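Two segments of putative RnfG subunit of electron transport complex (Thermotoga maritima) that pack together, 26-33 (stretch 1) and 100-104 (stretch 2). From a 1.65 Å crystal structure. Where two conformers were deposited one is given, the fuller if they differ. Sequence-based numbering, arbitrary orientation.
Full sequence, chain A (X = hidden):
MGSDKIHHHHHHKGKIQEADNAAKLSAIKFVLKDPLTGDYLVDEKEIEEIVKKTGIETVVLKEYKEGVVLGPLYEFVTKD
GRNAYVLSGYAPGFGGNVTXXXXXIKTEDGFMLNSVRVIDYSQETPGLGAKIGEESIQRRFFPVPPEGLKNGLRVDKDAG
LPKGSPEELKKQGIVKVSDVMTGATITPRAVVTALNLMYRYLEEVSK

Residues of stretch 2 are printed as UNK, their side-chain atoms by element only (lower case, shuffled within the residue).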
# COMPACT_ATOMS: atom_id res chain seq x y z
N SER A 26 0.31 -3.69 13.70
CA SER A 26 0.27 -2.23 13.78
C SER A 26 0.18 -1.62 12.37
O SER A 26 -0.60 -0.69 12.12
CB SER A 26 1.52 -1.72 14.49
OG SER A 26 1.63 -0.32 14.40
N ALA A 27 0.98 -2.14 11.44
CA ALA A 27 0.96 -1.68 10.05
C ALA A 27 -0.37 -1.92 9.37
O ALA A 27 -0.86 -1.06 8.62
CB ALA A 27 2.11 -2.32 9.22
N ILE A 28 -0.96 -3.10 9.58
CA ILE A 28 -2.23 -3.41 8.95
C ILE A 28 -3.31 -2.48 9.50
O ILE A 28 -4.14 -1.96 8.74
CB ILE A 28 -2.59 -4.87 9.18
CG1 ILE A 28 -1.57 -5.74 8.45
CG2 ILE A 28 -4.06 -5.18 8.73
CD1 ILE A 28 -1.71 -7.28 8.74
N LYS A 29 -3.29 -2.25 10.80
CA LYS A 29 -4.23 -1.29 11.42
C LYS A 29 -4.03 0.10 10.82
O LYS A 29 -5.01 0.78 10.44
CB LYS A 29 -4.02 -1.23 12.94
CG LYS A 29 -4.50 -2.44 13.69
CD LYS A 29 -4.14 -2.37 15.17
CE LYS A 29 -4.71 -3.52 15.93
NZ LYS A 29 -4.45 -3.29 17.37
N PHE A 30 -2.77 0.53 10.68
CA PHE A 30 -2.51 1.87 10.16
C PHE A 30 -3.08 2.07 8.75
O PHE A 30 -3.74 3.09 8.47
CB PHE A 30 -1.01 2.17 10.11
CG PHE A 30 -0.72 3.50 9.51
CD1 PHE A 30 -0.81 4.65 10.28
CD2 PHE A 30 -0.39 3.63 8.17
CE1 PHE A 30 -0.58 5.86 9.73
CE2 PHE A 30 -0.20 4.85 7.59
CZ PHE A 30 -0.26 5.99 8.40
N VAL A 31 -2.87 1.07 7.88
CA VAL A 31 -3.27 1.24 6.47
C VAL A 31 -4.79 1.14 6.28
O VAL A 31 -5.33 1.45 5.20
CB VAL A 31 -2.50 0.27 5.52
CG1 VAL A 31 -0.96 0.60 5.57
CG2 VAL A 31 -2.78 -1.16 5.84
N LEU A 32 -5.46 0.71 7.35
CA LEU A 32 -6.92 0.67 7.40
C LEU A 32 -7.53 1.89 8.07
O LEU A 32 -8.73 1.94 8.30
CB LEU A 32 -7.41 -0.64 8.01
CG LEU A 32 -7.33 -1.88 7.09
CD1 LEU A 32 -7.46 -3.15 7.94
CD2 LEU A 32 -8.39 -1.84 6.00
N LYS A 33 -6.70 2.90 8.31
CA LYS A 33 -7.22 4.23 8.68
C LYS A 33 -7.35 5.07 7.42
O LYS A 33 -6.48 5.04 6.50
CB LYS A 33 -6.31 4.92 9.70
CG LYS A 33 -6.18 4.15 11.04
CD LYS A 33 -5.41 4.97 12.07
CE LYS A 33 -5.35 4.27 13.40
NZ LYS A 33 -4.46 5.00 14.36
N UNK A 100 6.86 -3.67 2.69
CA UNK A 100 5.91 -2.58 2.50
C UNK A 100 4.48 -3.16 2.64
O UNK A 100 4.14 -4.10 1.91
c UNK A 100 7.43 -1.52 0.74
c UNK A 100 6.00 -1.96 1.07
c UNK A 100 5.02 -0.78 0.96
N UNK A 101 3.67 -2.59 3.55
CA UNK A 101 2.27 -3.02 3.77
C UNK A 101 1.41 -1.94 3.11
O UNK A 101 1.73 -0.75 3.20
c UNK A 101 0.48 -3.51 5.49
c UNK A 101 2.92 -4.15 5.95
c UNK A 101 1.94 -3.13 5.30
N UNK A 102 0.37 -2.33 2.42
CA UNK A 102 -0.49 -1.37 1.74
C UNK A 102 -1.92 -1.84 1.72
O UNK A 102 -2.18 -3.03 1.72
c UNK A 102 -0.00 -1.09 0.32
N UNK A 103 -2.84 -0.88 1.69
CA UNK A 103 -4.27 -1.12 1.63
C UNK A 103 -4.80 -0.50 0.34
O UNK A 103 -4.58 0.68 0.05
s UNK A 103 -6.81 -0.56 2.64
c UNK A 103 -5.00 -0.47 2.83
N UNK A 104 -5.49 -1.32 -0.45
CA UNK A 104 -6.15 -0.92 -1.67
C UNK A 104 -7.64 -1.10 -1.45
O UNK A 104 -8.08 -2.08 -0.87
c UNK A 104 -1.92 -2.16 -2.88
c UNK A 104 -1.55 -1.34 -3.90
c UNK A 104 -3.27 -2.35 -2.56
c UNK A 104 -2.54 -0.65 -4.61
c UNK A 104 -4.28 -1.63 -3.22
c UNK A 104 -3.91 -0.78 -4.25
c UNK A 104 -5.72 -1.79 -2.86

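Position 100 carries three side-chain carbons. The one bonded to CA bears the other two, so the side chain branches at CB and ends in two methyls. None of the three comes within contact range of stretch 1. No heteroatom is present, which excludes threonine and leaves valine. The nearest side-chain approach of Val 100 to stretch 1 is 7.7 Å, from its CG1 to Val 31 CG1.

Position 101 repeats the pattern: three carbons, one bonded to CA and carrying the other two. Here the CA-to-CB bond points toward stretch 1, and the methyls reach Ala 27, Ile 28 and Val 31. The same reasoning gives valine. With chi1 at 178° (t), Val 101 sets its CG2 3.8 Å from Ala 27 CB, while its CG1 lies 4.2 Å from Ile 28 CG1 and 4.0 Å from Val 31 CG2. CG1 of Val 101 also comes within 4.2 Å of Ala 27 CB.

Position 102 has a single side-chain carbon, CB, and nothing beyond it. Its CA-to-CB bond points away from stretch 1, so the contact falls to the backbone: C of position 102 lies 4.3 Å from Val 31 CG2. A lone CB defines alanine, Ala 102.

Position 103 has one carbon followed by one sulfur, and its CA-to-CB bond points toward stretch 1. CB of position 103 is 3.1 Å from Val 31 O, a tight approach, and 3.7 Å from Val 31 CB, and the sulfur lies against Leu 32. The sulfur is bonded directly to CB, with no further carbon as methionine would require, so the residue is cysteine. With chi1 at 172° (t), Cys 103 places its SG 3.9 Å from Leu 32 CD2.

Position 104 shows seven carbons, one linking CA to a six-membered ring. The CA-to-CB bond points away, and no side-chain atom touches stretch 1. With no oxygen on the ring, this is phenylalanine rather than tyrosine. The closest side-chain atom of Phe 104, CD1, is 8.5 Å from Val 31 CG2.

The contact follows from strand alternation: the CA-to-CB bonds of Val 101 and Cys 103 point toward stretch 1, those of Ala 102 and Phe 104 away. On stretch 1, Ala 27 and Val 31 are one turn apart, linked by the hydrogen bond from Val 31 N to Ala 27 O (3.0 Å), and the CA-to-CB bonds of both point toward stretch 2. The helix and strand axes run at 32° and approach to 7.8 Å, and Val 31 CA lies 5.5 Å from Cys 103 CA. No hydrogen bond crosses the interface; its 266 Å² of buried surface comes from close, largely apolar packing, with Val 31 touching three successive strand residues.

Stretch 2 100-104: VVACF
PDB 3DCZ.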